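Side-chain contacts in D-aminopeptidase (Bacillus subtilis, PDB 1HI9), which removes N-terminal residues from peptides containing D-amino acids, using two zinc ions per subunit inside a self-compartmentalizing homodecamer: residues T198-A201 with L202-D206; Y41-A44 with E45-S49; A157-E160 with A161-I165; A138-A141 with G142-V146. All coordinates share one frame; numbering follows the deposited sequence.

Contact 1 of 4, residues T198-A201 with L202-D206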
ATOM      1  N   THR A 198     -39.198   9.593 -26.263  1.00 43.77           N
ATOM      2  CA  THR A 198     -38.368   9.738 -27.449  1.00 43.61           C
ATOM      3  C   THR A 198     -39.261   9.783 -28.683  1.00 44.69           C
ATOM      4  O   THR A 198     -39.027  10.574 -29.604  1.00 44.95           O
ATOM      5  CB  THR A 198     -37.366   8.576 -27.583  1.00 43.97           C
ATOM      6  OG1 THR A 198     -36.497   8.560 -26.447  1.00 43.09           O
ATOM      7  CG2 THR A 198     -36.536   8.733 -28.843  1.00 42.94           C
ATOM      8  N   ALA A 199     -40.286   8.934 -28.701  1.00 44.01           N
ATOM      9  CA  ALA A 199     -41.214   8.903 -29.827  1.00 45.38           C
ATOM     10  C   ALA A 199     -41.928  10.247 -29.971  1.00 45.88           C
ATOM     11  O   ALA A 199     -41.968  10.830 -31.057  1.00 45.85           O
ATOM     12  CB  ALA A 199     -42.235   7.787 -29.646  1.00 44.39           C
ATOM     13  N   PHE A 200     -42.481  10.742 -28.871  1.00 46.34           N
ATOM     14  CA  PHE A 200     -43.187  12.011 -28.901  1.00 47.40           C
ATOM     15  C   PHE A 200     -42.278  13.157 -29.321  1.00 48.37           C
ATOM     16  O   PHE A 200     -42.679  14.022 -30.101  1.00 48.04           O
ATOM     17  CB  PHE A 200     -43.778  12.334 -27.529  1.00 48.99           C
ATOM     18  CG  PHE A 200     -44.600  13.596 -27.514  1.00 51.96           C
ATOM     19  CD1 PHE A 200     -45.931  13.580 -27.932  1.00 52.23           C
ATOM     20  CD2 PHE A 200     -44.031  14.809 -27.129  1.00 51.92           C
ATOM     21  CE1 PHE A 200     -46.678  14.752 -27.970  1.00 52.70           C
ATOM     22  CE2 PHE A 200     -44.769  15.989 -27.164  1.00 52.50           C
ATOM     23  CZ  PHE A 200     -46.095  15.963 -27.584  1.00 53.53           C
ATOM     24  N   ALA A 201     -41.056  13.159 -28.799  1.00 48.65           N
ATOM     25  CA  ALA A 201     -40.100  14.211 -29.108  1.00 49.51           C
ATOM     26  C   ALA A 201     -39.793  14.292 -30.596  1.00 50.76           C
ATOM     27  O   ALA A 201     -39.715  15.381 -31.156  1.00 50.67           O
ATOM     28  CB  ALA A 201     -38.810  13.993 -28.325  1.00 48.75           C
ATOM     29  N   LEU A 202     -39.616  13.138 -31.232  1.00 52.39           N
ATOM     30  CA  LEU A 202     -39.302  13.105 -32.653  1.00 54.73           C
ATOM     31  C   LEU A 202     -40.463  13.546 -33.544  1.00 56.63           C
ATOM     32  O   LEU A 202     -40.248  14.157 -34.594  1.00 57.27           O
ATOM     33  CB  LEU A 202     -38.830  11.703 -33.056  1.00 54.35           C
ATOM     34  CG  LEU A 202     -37.389  11.358 -32.666  1.00 52.97           C
ATOM     35  CD1 LEU A 202     -37.135   9.886 -32.848  1.00 53.56           C
ATOM     36  CD2 LEU A 202     -36.437  12.177 -33.504  1.00 54.38           C
ATOM     37  N   GLN A 203     -41.690  13.254 -33.130  1.00 58.17           N
ATOM     38  CA  GLN A 203     -42.845  13.639 -33.931  1.00 60.36           C
ATOM     39  C   GLN A 203     -43.322  15.053 -33.625  1.00 59.96           C
ATOM     40  O   GLN A 203     -44.029  15.661 -34.425  1.00 59.76           O
ATOM     41  CB  GLN A 203     -43.999  12.663 -33.714  1.00 62.48           C
ATOM     42  CG  GLN A 203     -44.477  12.609 -32.288  1.00 66.81           C
ATOM     43  CD  GLN A 203     -45.732  11.777 -32.128  1.00 70.15           C
ATOM     44  OE1 GLN A 203     -46.797  12.140 -32.635  1.00 71.21           O
ATOM     45  NE2 GLN A 203     -45.615  10.647 -31.421  1.00 71.26           N
ATOM     46  N   ASN A 204     -42.928  15.579 -32.472  1.00 59.15           N
ATOM     47  CA  ASN A 204     -43.331  16.921 -32.075  1.00 58.76           C
ATOM     48  C   ASN A 204     -42.179  17.898 -32.303  1.00 59.00           C
ATOM     49  O   ASN A 204     -42.227  19.049 -31.865  1.00 58.69           O
ATOM     50  CB  ASN A 204     -43.739  16.904 -30.599  1.00 58.60           C
ATOM     51  CG  ASN A 204     -44.548  18.121 -30.193  1.00 60.13           C
ATOM     52  OD1 ASN A 204     -44.113  18.928 -29.366  1.00 58.86           O
ATOM     53  ND2 ASN A 204     -45.738  18.259 -30.771  1.00 61.69           N
ATOM     54  N   LYS A 205     -41.156  17.433 -33.016  1.00 59.87           N
ATOM     55  CA  LYS A 205     -39.959  18.227 -33.289  1.00 61.21           C
ATOM     56  C   LYS A 205     -40.173  19.615 -33.876  1.00 62.12           C
ATOM     57  O   LYS A 205     -39.411  20.543 -33.591  1.00 61.53           O
ATOM     58  CB  LYS A 205     -39.005  17.447 -34.198  1.00 61.42           C
ATOM     59  CG  LYS A 205     -39.598  16.981 -35.518  1.00 62.05           C
ATOM     60  CD  LYS A 205     -38.513  16.357 -36.395  1.00 62.31           C
ATOM     61  CE  LYS A 205     -39.084  15.791 -37.685  1.00 63.01           C
ATOM     62  NZ  LYS A 205     -39.988  14.629 -37.433  1.00 63.79           N
ATOM     63  N   ASP A 206     -41.198  19.759 -34.705  1.00 62.94           N
ATOM     64  CA  ASP A 206     -41.473  21.047 -35.327  1.00 63.97           C
ATOM     65  C   ASP A 206     -41.762  22.165 -34.322  1.00 62.78           C
ATOM     66  O   ASP A 206     -41.556  23.340 -34.623  1.00 61.67           O
ATOM     67  CB  ASP A 206     -42.642  20.910 -36.311  1.00 66.47           C
ATOM     68  CG  ASP A 206     -42.265  20.126 -37.562  1.00 68.52           C
ATOM     69  OD1 ASP A 206     -41.932  18.924 -37.444  1.00 70.31           O
ATOM     70  OD2 ASP A 206     -42.298  20.714 -38.665  1.00 68.84           O
TER

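Contact 2 of 4, residues Y41-A44 with E45-S49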
ATOM      1  N   TYR A  41     -32.508   2.212 -25.285  1.00 42.09           N
ATOM      2  CA  TYR A  41     -33.944   2.446 -25.379  1.00 42.90           C
ATOM      3  C   TYR A  41     -34.224   3.606 -26.334  1.00 43.14           C
ATOM      4  O   TYR A  41     -35.080   3.504 -27.215  1.00 42.87           O
ATOM      5  CB  TYR A  41     -34.546   2.746 -24.007  1.00 42.00           C
ATOM      6  CG  TYR A  41     -34.718   1.529 -23.137  1.00 41.96           C
ATOM      7  CD1 TYR A  41     -33.946   1.358 -21.996  1.00 41.52           C
ATOM      8  CD2 TYR A  41     -35.681   0.566 -23.436  1.00 42.19           C
ATOM      9  CE1 TYR A  41     -34.129   0.266 -21.164  1.00 43.90           C
ATOM     10  CE2 TYR A  41     -35.871  -0.537 -22.610  1.00 42.84           C
ATOM     11  CZ  TYR A  41     -35.092  -0.680 -21.469  1.00 44.02           C
ATOM     12  OH  TYR A  41     -35.278  -1.749 -20.619  1.00 43.94           O
ATOM     13  N   CYS A  42     -33.485   4.700 -26.174  1.00 43.22           N
ATOM     14  CA  CYS A  42     -33.675   5.865 -27.034  1.00 43.62           C
ATOM     15  C   CYS A  42     -33.248   5.605 -28.471  1.00 43.44           C
ATOM     16  O   CYS A  42     -33.930   6.009 -29.415  1.00 45.79           O
ATOM     17  CB  CYS A  42     -32.912   7.067 -26.479  1.00 43.28           C
ATOM     18  SG  CYS A  42     -33.499   7.592 -24.845  1.00 46.87           S
ATOM     19  N   ILE A  43     -32.117   4.939 -28.638  1.00 42.16           N
ATOM     20  CA  ILE A  43     -31.626   4.621 -29.965  1.00 43.11           C
ATOM     21  C   ILE A  43     -32.642   3.752 -30.714  1.00 43.94           C
ATOM     22  O   ILE A  43     -32.980   4.036 -31.860  1.00 44.14           O
ATOM     23  CB  ILE A  43     -30.281   3.875 -29.885  1.00 42.41           C
ATOM     24  CG1 ILE A  43     -29.237   4.770 -29.210  1.00 43.14           C
ATOM     25  CG2 ILE A  43     -29.802   3.493 -31.281  1.00 41.00           C
ATOM     26  CD1 ILE A  43     -27.945   4.046 -28.839  1.00 42.04           C
ATOM     27  N   ALA A  44     -33.122   2.700 -30.055  1.00 44.10           N
ATOM     28  CA  ALA A  44     -34.092   1.793 -30.648  1.00 44.04           C
ATOM     29  C   ALA A  44     -35.321   2.553 -31.094  1.00 45.35           C
ATOM     30  O   ALA A  44     -35.803   2.368 -32.208  1.00 46.67           O
ATOM     31  CB  ALA A  44     -34.485   0.722 -29.653  1.00 42.25           C
ATOM     32  N   GLU A  45     -35.832   3.420 -30.231  1.00 46.91           N
ATOM     33  CA  GLU A  45     -37.016   4.183 -30.579  1.00 48.08           C
ATOM     34  C   GLU A  45     -36.714   5.237 -31.629  1.00 48.60           C
ATOM     35  O   GLU A  45     -37.592   5.632 -32.389  1.00 47.76           O
ATOM     36  CB  GLU A  45     -37.621   4.835 -29.336  1.00 48.99           C
ATOM     37  CG  GLU A  45     -38.966   5.487 -29.599  1.00 49.88           C
ATOM     38  CD  GLU A  45     -39.880   4.596 -30.429  1.00 50.54           C
ATOM     39  OE1 GLU A  45     -39.981   3.387 -30.115  1.00 52.07           O
ATOM     40  OE2 GLU A  45     -40.499   5.107 -31.386  1.00 50.50           O
ATOM     41  N   ALA A  46     -35.470   5.695 -31.679  1.00 50.71           N
ATOM     42  CA  ALA A  46     -35.089   6.702 -32.667  1.00 52.33           C
ATOM     43  C   ALA A  46     -35.235   6.112 -34.060  1.00 53.21           C
ATOM     44  O   ALA A  46     -35.850   6.716 -34.939  1.00 53.16           O
ATOM     45  CB  ALA A  46     -33.649   7.153 -32.441  1.00 51.80           C
ATOM     46  N   PHE A  47     -34.648   4.935 -34.255  1.00 53.73           N
ATOM     47  CA  PHE A  47     -34.715   4.243 -35.534  1.00 54.55           C
ATOM     48  C   PHE A  47     -36.158   3.870 -35.836  1.00 55.38           C
ATOM     49  O   PHE A  47     -36.631   4.048 -36.957  1.00 56.74           O
ATOM     50  CB  PHE A  47     -33.854   2.978 -35.502  1.00 53.85           C
ATOM     51  CG  PHE A  47     -32.380   3.247 -35.564  1.00 53.90           C
ATOM     52  CD1 PHE A  47     -31.526   2.743 -34.593  1.00 53.85           C
ATOM     53  CD2 PHE A  47     -31.841   3.985 -36.608  1.00 54.13           C
ATOM     54  CE1 PHE A  47     -30.157   2.970 -34.660  1.00 54.24           C
ATOM     55  CE2 PHE A  47     -30.474   4.215 -36.681  1.00 54.25           C
ATOM     56  CZ  PHE A  47     -29.631   3.705 -35.704  1.00 54.89           C
ATOM     57  N   ASN A  48     -36.856   3.360 -34.826  1.00 55.54           N
ATOM     58  CA  ASN A  48     -38.243   2.962 -34.987  1.00 56.65           C
ATOM     59  C   ASN A  48     -39.111   4.136 -35.401  1.00 57.32           C
ATOM     60  O   ASN A  48     -40.187   3.940 -35.960  1.00 58.03           O
ATOM     61  CB  ASN A  48     -38.786   2.372 -33.686  1.00 57.51           C
ATOM     62  CG  ASN A  48     -40.238   1.958 -33.799  1.00 58.34           C
ATOM     63  OD1 ASN A  48     -40.600   1.155 -34.663  1.00 60.70           O
ATOM     64  ND2 ASN A  48     -41.078   2.498 -32.928  1.00 57.96           N
ATOM     65  N   SER A  49     -38.646   5.351 -35.129  1.00 57.79           N
ATOM     66  CA  SER A  49     -39.410   6.543 -35.470  1.00 58.29           C
ATOM     67  C   SER A  49     -38.986   7.197 -36.777  1.00 58.87           C
ATOM     68  O   SER A  49     -39.362   8.338 -37.054  1.00 59.26           O
ATOM     69  CB  SER A  49     -39.338   7.574 -34.337  1.00 58.57           C
ATOM     70  OG  SER A  49     -40.165   7.200 -33.249  1.00 57.93           O
TER

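Contact 3 of 4, residues A157-E160 with A161-I165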
ATOM      1  N   ALA A 157     -33.235  18.259 -13.735  1.00 39.29           N
ATOM      2  CA  ALA A 157     -32.610  18.514 -15.030  1.00 37.89           C
ATOM      3  C   ALA A 157     -33.712  18.788 -16.033  1.00 37.67           C
ATOM      4  O   ALA A 157     -33.563  19.624 -16.923  1.00 36.95           O
ATOM      5  CB  ALA A 157     -31.784  17.309 -15.473  1.00 36.57           C
ATOM      6  N   ALA A 158     -34.825  18.081 -15.878  1.00 37.03           N
ATOM      7  CA  ALA A 158     -35.953  18.247 -16.781  1.00 38.60           C
ATOM      8  C   ALA A 158     -36.511  19.658 -16.642  1.00 37.86           C
ATOM      9  O   ALA A 158     -36.773  20.325 -17.632  1.00 35.81           O
ATOM     10  CB  ALA A 158     -37.035  17.214 -16.465  1.00 36.96           C
ATOM     11  N   LYS A 159     -36.678  20.097 -15.398  1.00 40.24           N
ATOM     12  CA  LYS A 159     -37.206  21.419 -15.098  1.00 42.23           C
ATOM     13  C   LYS A 159     -36.274  22.479 -15.664  1.00 41.89           C
ATOM     14  O   LYS A 159     -36.719  23.472 -16.244  1.00 40.11           O
ATOM     15  CB  LYS A 159     -37.326  21.594 -13.585  1.00 46.28           C
ATOM     16  CG  LYS A 159     -38.243  22.718 -13.134  1.00 52.37           C
ATOM     17  CD  LYS A 159     -39.687  22.458 -13.580  1.00 58.06           C
ATOM     18  CE  LYS A 159     -40.677  23.403 -12.892  1.00 60.02           C
ATOM     19  NZ  LYS A 159     -40.709  23.188 -11.410  1.00 61.69           N
ATOM     20  N   GLU A 160     -34.975  22.260 -15.484  1.00 41.26           N
ATOM     21  CA  GLU A 160     -33.967  23.190 -15.978  1.00 42.28           C
ATOM     22  C   GLU A 160     -34.042  23.272 -17.507  1.00 42.03           C
ATOM     23  O   GLU A 160     -33.952  24.356 -18.083  1.00 41.89           O
ATOM     24  CB  GLU A 160     -32.574  22.745 -15.507  1.00 41.90           C
ATOM     25  CG  GLU A 160     -31.406  23.528 -16.078  1.00 41.37           C
ATOM     26  CD  GLU A 160     -30.061  23.106 -15.473  1.00 43.78           C
ATOM     27  OE1 GLU A 160     -29.012  23.392 -16.091  1.00 43.88           O
ATOM     28  OE2 GLU A 160     -30.043  22.496 -14.378  1.00 43.29           O
ATOM     29  N   ALA A 161     -34.241  22.127 -18.158  1.00 42.14           N
ATOM     30  CA  ALA A 161     -34.332  22.079 -19.615  1.00 42.25           C
ATOM     31  C   ALA A 161     -35.525  22.868 -20.144  1.00 42.85           C
ATOM     32  O   ALA A 161     -35.380  23.741 -20.999  1.00 40.89           O
ATOM     33  CB  ALA A 161     -34.419  20.648 -20.083  1.00 38.87           C
ATOM     34  N   GLU A 162     -36.707  22.568 -19.626  1.00 45.65           N
ATOM     35  CA  GLU A 162     -37.899  23.250 -20.093  1.00 49.70           C
ATOM     36  C   GLU A 162     -37.957  24.752 -19.792  1.00 50.28           C
ATOM     37  O   GLU A 162     -38.682  25.486 -20.462  1.00 50.04           O
ATOM     38  CB  GLU A 162     -39.151  22.535 -19.579  1.00 50.31           C
ATOM     39  CG  GLU A 162     -39.097  22.125 -18.141  1.00 53.01           C
ATOM     40  CD  GLU A 162     -40.149  21.071 -17.801  1.00 54.58           C
ATOM     41  OE1 GLU A 162     -40.188  20.021 -18.480  1.00 53.11           O
ATOM     42  OE2 GLU A 162     -40.928  21.287 -16.845  1.00 57.31           O
ATOM     43  N   GLU A 163     -37.188  25.210 -18.809  1.00 50.62           N
ATOM     44  CA  GLU A 163     -37.164  26.627 -18.476  1.00 51.01           C
ATOM     45  C   GLU A 163     -36.227  27.367 -19.413  1.00 50.83           C
ATOM     46  O   GLU A 163     -36.173  28.596 -19.406  1.00 52.23           O
ATOM     47  CB  GLU A 163     -36.707  26.845 -17.038  1.00 52.66           C
ATOM     48  CG  GLU A 163     -37.713  26.367 -16.002  1.00 58.37           C
ATOM     49  CD  GLU A 163     -37.310  26.717 -14.574  1.00 59.63           C
ATOM     50  OE1 GLU A 163     -38.084  26.389 -13.647  1.00 61.47           O
ATOM     51  OE2 GLU A 163     -36.226  27.316 -14.381  1.00 61.49           O
ATOM     52  N   LEU A 164     -35.496  26.612 -20.226  1.00 49.50           N
ATOM     53  CA  LEU A 164     -34.546  27.179 -21.166  1.00 47.69           C
ATOM     54  C   LEU A 164     -34.981  26.972 -22.610  1.00 47.54           C
ATOM     55  O   LEU A 164     -34.847  27.868 -23.436  1.00 47.76           O
ATOM     56  CB  LEU A 164     -33.171  26.548 -20.952  1.00 47.67           C
ATOM     57  CG  LEU A 164     -32.062  27.024 -21.893  1.00 47.99           C
ATOM     58  CD1 LEU A 164     -31.648  28.426 -21.500  1.00 48.60           C
ATOM     59  CD2 LEU A 164     -30.879  26.085 -21.818  1.00 47.58           C
ATOM     60  N   ILE A 165     -35.508  25.790 -22.906  1.00 47.92           N
ATOM     61  CA  ILE A 165     -35.945  25.452 -24.255  1.00 46.93           C
ATOM     62  C   ILE A 165     -37.459  25.248 -24.330  1.00 47.26           C
ATOM     63  O   ILE A 165     -37.995  24.260 -23.827  1.00 45.89           O
ATOM     64  CB  ILE A 165     -35.270  24.155 -24.732  1.00 47.16           C
ATOM     65  CG1 ILE A 165     -33.757  24.248 -24.523  1.00 47.48           C
ATOM     66  CG2 ILE A 165     -35.602  23.911 -26.204  1.00 47.32           C
ATOM     67  CD1 ILE A 165     -33.021  22.944 -24.774  1.00 45.42           C
TER

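Contact 4 of 4, residues A138-A141 with G142-V146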
ATOM      1  N   ALA A 138     -26.744  23.167 -25.331  1.00 36.07           N
ATOM      2  CA  ALA A 138     -27.891  23.575 -26.124  1.00 35.62           C
ATOM      3  C   ALA A 138     -27.476  24.742 -27.012  1.00 35.88           C
ATOM      4  O   ALA A 138     -27.837  24.801 -28.189  1.00 34.42           O
ATOM      5  CB  ALA A 138     -29.053  23.975 -25.215  1.00 35.06           C
ATOM      6  N   TYR A 139     -26.694  25.662 -26.449  1.00 37.07           N
ATOM      7  CA  TYR A 139     -26.225  26.816 -27.206  1.00 36.31           C
ATOM      8  C   TYR A 139     -25.324  26.396 -28.362  1.00 37.63           C
ATOM      9  O   TYR A 139     -25.382  26.991 -29.442  1.00 37.34           O
ATOM     10  CB  TYR A 139     -25.479  27.792 -26.297  1.00 36.82           C
ATOM     11  CG  TYR A 139     -26.370  28.809 -25.622  1.00 37.82           C
ATOM     12  CD1 TYR A 139     -26.192  29.133 -24.280  1.00 37.28           C
ATOM     13  CD2 TYR A 139     -27.388  29.451 -26.325  1.00 38.65           C
ATOM     14  CE1 TYR A 139     -27.004  30.067 -23.649  1.00 37.26           C
ATOM     15  CE2 TYR A 139     -28.209  30.392 -25.705  1.00 38.06           C
ATOM     16  CZ  TYR A 139     -28.010  30.694 -24.363  1.00 38.40           C
ATOM     17  OH  TYR A 139     -28.810  31.626 -23.733  1.00 37.79           O
ATOM     18  N   VAL A 140     -24.481  25.384 -28.149  1.00 37.27           N
ATOM     19  CA  VAL A 140     -23.609  24.930 -29.228  1.00 36.68           C
ATOM     20  C   VAL A 140     -24.486  24.279 -30.293  1.00 36.49           C
ATOM     21  O   VAL A 140     -24.211  24.389 -31.476  1.00 37.89           O
ATOM     22  CB  VAL A 140     -22.550  23.918 -28.736  1.00 36.96           C
ATOM     23  CG1 VAL A 140     -21.775  23.366 -29.930  1.00 34.11           C
ATOM     24  CG2 VAL A 140     -21.600  24.598 -27.760  1.00 34.82           C
ATOM     25  N   ALA A 141     -25.543  23.606 -29.863  1.00 36.23           N
ATOM     26  CA  ALA A 141     -26.456  22.979 -30.798  1.00 37.79           C
ATOM     27  C   ALA A 141     -27.114  24.098 -31.608  1.00 41.25           C
ATOM     28  O   ALA A 141     -27.320  23.970 -32.818  1.00 41.60           O
ATOM     29  CB  ALA A 141     -27.515  22.180 -30.047  1.00 36.88           C
ATOM     30  N   GLY A 142     -27.429  25.200 -30.927  1.00 40.92           N
ATOM     31  CA  GLY A 142     -28.056  26.335 -31.577  1.00 42.07           C
ATOM     32  C   GLY A 142     -27.183  26.941 -32.659  1.00 42.99           C
ATOM     33  O   GLY A 142     -27.676  27.365 -33.701  1.00 42.70           O
ATOM     34  N   TYR A 143     -25.880  26.981 -32.407  1.00 43.29           N
ATOM     35  CA  TYR A 143     -24.932  27.523 -33.366  1.00 43.54           C
ATOM     36  C   TYR A 143     -25.078  26.816 -34.706  1.00 43.78           C
ATOM     37  O   TYR A 143     -24.873  27.419 -35.750  1.00 43.38           O
ATOM     38  CB  TYR A 143     -23.505  27.335 -32.863  1.00 44.03           C
ATOM     39  CG  TYR A 143     -22.461  27.888 -33.801  1.00 44.59           C
ATOM     40  CD1 TYR A 143     -22.131  29.238 -33.787  1.00 43.94           C
ATOM     41  CD2 TYR A 143     -21.828  27.054 -34.734  1.00 45.21           C
ATOM     42  CE1 TYR A 143     -21.191  29.757 -34.682  1.00 45.15           C
ATOM     43  CE2 TYR A 143     -20.888  27.558 -35.637  1.00 44.57           C
ATOM     44  CZ  TYR A 143     -20.573  28.917 -35.602  1.00 45.29           C
ATOM     45  OH  TYR A 143     -19.634  29.427 -36.478  1.00 44.52           O
ATOM     46  N   TYR A 144     -25.420  25.531 -34.669  1.00 45.38           N
ATOM     47  CA  TYR A 144     -25.587  24.757 -35.892  1.00 46.56           C
ATOM     48  C   TYR A 144     -27.047  24.678 -36.305  1.00 47.06           C
ATOM     49  O   TYR A 144     -27.401  23.910 -37.193  1.00 47.57           O
ATOM     50  CB  TYR A 144     -25.035  23.339 -35.715  1.00 46.81           C
ATOM     51  CG  TYR A 144     -23.528  23.278 -35.535  1.00 48.40           C
ATOM     52  CD1 TYR A 144     -22.958  23.146 -34.261  1.00 47.79           C
ATOM     53  CD2 TYR A 144     -22.671  23.351 -36.636  1.00 47.40           C
ATOM     54  CE1 TYR A 144     -21.575  23.085 -34.090  1.00 47.61           C
ATOM     55  CE2 TYR A 144     -21.287  23.292 -36.476  1.00 48.22           C
ATOM     56  CZ  TYR A 144     -20.749  23.157 -35.201  1.00 48.52           C
ATOM     57  OH  TYR A 144     -19.388  23.093 -35.048  1.00 49.37           O
ATOM     58  N   ASP A 145     -27.887  25.483 -35.659  1.00 48.03           N
ATOM     59  CA  ASP A 145     -29.314  25.504 -35.948  1.00 48.90           C
ATOM     60  C   ASP A 145     -29.975  24.166 -35.706  1.00 47.54           C
ATOM     61  O   ASP A 145     -30.921  23.794 -36.400  1.00 47.58           O
ATOM     62  CB  ASP A 145     -29.568  25.947 -37.386  1.00 50.76           C
ATOM     63  CG  ASP A 145     -29.576  27.443 -37.521  1.00 53.83           C
ATOM     64  OD1 ASP A 145     -30.505  28.072 -36.963  1.00 54.42           O
ATOM     65  OD2 ASP A 145     -28.651  27.989 -38.171  1.00 55.74           O
ATOM     66  N   VAL A 146     -29.468  23.441 -34.719  1.00 45.78           N
ATOM     67  CA  VAL A 146     -30.031  22.151 -34.382  1.00 43.89           C
ATOM     68  C   VAL A 146     -30.766  22.304 -33.070  1.00 43.53           C
ATOM     69  O   VAL A 146     -30.225  22.815 -32.098  1.00 43.98           O
ATOM     70  CB  VAL A 146     -28.950  21.080 -34.241  1.00 42.49           C
ATOM     71  CG1 VAL A 146     -29.583  19.773 -33.822  1.00 41.16           C
ATOM     72  CG2 VAL A 146     -28.210  20.922 -35.560  1.00 41.55           C
TER

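Contact 1 of 4, residues T198-A201 with L202-D206
Asn-204 lays its side chain over one face of the Phe-200 ring, one helical turn back. Asn-204 CB sits 4.0 Å from the centroid of the Phe-200 ring, nearer the rim than the middle, as a CH-pi contact, and is also 3.1 Å from Phe-200 O. Asn-204 CG comes next, 3.7 Å from both CE2 and CZ of Phe-200. At the tip the amide splits: Asn-204 OD1 lies 3.7 Å from Phe-200 CE2, while ND2 lies nearest CZ; the amide and ring planes are 25° apart, inclined but roughly stacked. Both groups swing anti to their backbone nitrogens (Phe-200 chi1 -176°, Asn-204 chi1 -163°), and on residues one helical turn apart this sends them the same way. Cut back to an alanine here, the side chain would still put CB over the ring, but the outer part of that face would probably lose the amide that covers it. The backbone beneath is pinned by Asn-204 N, which donates to Phe-200 O at 2.8 Å. Further on, Lys-205 curls back and gives NZ to Leu-202 O, 2.9 Å away. Leu-202 and Ala-201 turn inward onto strand 148-152. This is the C-terminal turn of an amphipathic helix lying against the mixed sheet of an alpha/beta fold.

Contact 2 of 4, residues Y41-A44 with E45-S49
Ile-43 O receives Phe-47 N at 3.1 Å, a nearly straight bond (168° at the hydrogen) that sets the two side chains next to each other. Ile-43 CG2 packs on Phe-47 CE1 at 3.4 Å; CG2 is the branch lying anti to the backbone nitrogen, which carries it along the helix toward the ring. The other amides follow the same i to i+4 pattern: Glu-45 N on Tyr-41 O, Ala-46 N on Cys-42 O, and Asn-48 N on Ala-44 O. Ser-49 N bonds instead to Ala-46 O at 3.1 Å, with a weak bond to Glu-45 O. These are the closing turns of helix 28-48, whose inner side packs on strands 53-58 and 97-103 of the mixed sheet. Phe-47 also reaches Val-54 and meets the ring of His-72, so an alanine in its place would probably open a gap beside Ile-43 CG2 and leave the His-72 ring without its aromatic neighbour. Glu-45 bends at chi2 (45°) and brings its carboxylate round to Asn-48, one turn on. Asn-48 ND2 donates to Glu-45 OE2 at 3.1 Å, on the syn side, and weakly to OE1. Ser-49 OG lies 2.8 Å from Glu-45 OE2 and near Glu-45 O.

Contact 3 of 4, residues A157-E160 with A161-I165
Ala-157 and Ala-161 are joined through the backbone, Ala-161 N donating to Ala-157 O at 2.9 Å. The next bond, from Glu-162 N to Ala-158 O, is almost straight at 173°, and Glu-163 N follows with Lys-159 O. Past these, Ala-161 O accepts from both Leu-164 N and Ile-165 N. The second kind of contact is aliphatic chain against carboxylate. Lys-159 runs between two glutamates and crosses each obliquely: its CG is 3.7 Å from Glu-163 OE1, its CD 3.7 Å from Glu-162 OE2. The charges themselves do not meet. Lys-159 NZ stays 4.7 Å from Glu-163 OE1, so any attraction between them is probably modest and no salt bridge forms. Third come carbons set against carbonyls: with chi1 at 44°, Glu-162 tucks CG between its own N and carbonyl carbon, 3.0 Å from Ala-158 O. Two carboxylates have partners beyond the segments: Glu-162 OE1 bonds to Thr-170 OG1 and Glu-160 OE2 to Arg-106 N, just beyond the zinc ligand His-104. The segment belongs to the helical crossover of the beta-alpha-beta unit made by strand 148-152, helix 155-162 and strand 169-176, the side chain of Ala-157 about 9 Å from a zinc ion of the dinuclear site.

Contact 4 of 4, residues A138-A141 with G142-V146
A Schellman motif closes helix 133-143, and Ala-141 and Val-146 are its two ends: Val-146 N reaches back five residues to Ala-141 O at 2.9 Å. The bond is fairly straight at the hydrogen (161°), although the donor stands well above the carbonyl plane, 37° out of it. Nested inside is the second bond of the motif, from Asp-145 N to Gly-142 O at 2.7 Å. Asp-145 makes the reversal possible by taking a positive phi of 61°, which turns the chain out of the right-handed helix. Ala-141 O also receives a weak bond from Tyr-144 N, so two donors converge on it where the regular pattern breaks off. One turn earlier that pattern is intact, with Gly-142 N on Ala-138 O and Tyr-143 N on Tyr-139 O at 3.0 Å.

Among the side chains, Val-140 and Tyr-144 run alongside each other and point the same way. Val-140 CG1, anti to its nitrogen, approaches Tyr-144 CE1 only loosely at 4.2 Å, while Tyr-144 CD1 comes to 3.3 Å from Val-140 O. One face of the Tyr-144 ring is covered by Tyr-143, whose CD2 sits over its centre, 3.9 Å above the plane.

Helix 254-268 flanks this end: Val-140 touches Tyr-258, and both Tyr-143 and Tyr-144 lie on Leu-255. Tyr-139 reaches Met-254 and strand 129-131, and past Val-146 the chain enters strand 148-152 of the mixed sheet.

Along the chain the order is contact 2, contact 4, contact 3, contact 1, each at the C-terminal part of a helix. Contacts 1 and 2, with centres 11 Å apart, bring helices 187-203 and 28-48 together: Leu-202 CD1 lies 3.5 Å from Ser-49 CB. The centres of contacts 3 and 4 are 16 Å apart, and the two meet more lightly, through Ile-165 and Ala-138. The two pairs do not touch. Contacts 1 and 3 both pack on strand 148-152, probably from opposite faces of the mixed sheet in a three-layer alpha/beta/alpha arrangement. Contact 3 lies nearest the zinc ions, while contacts 1 and 2 lie away from the annotated sites, where two helix ends pack together.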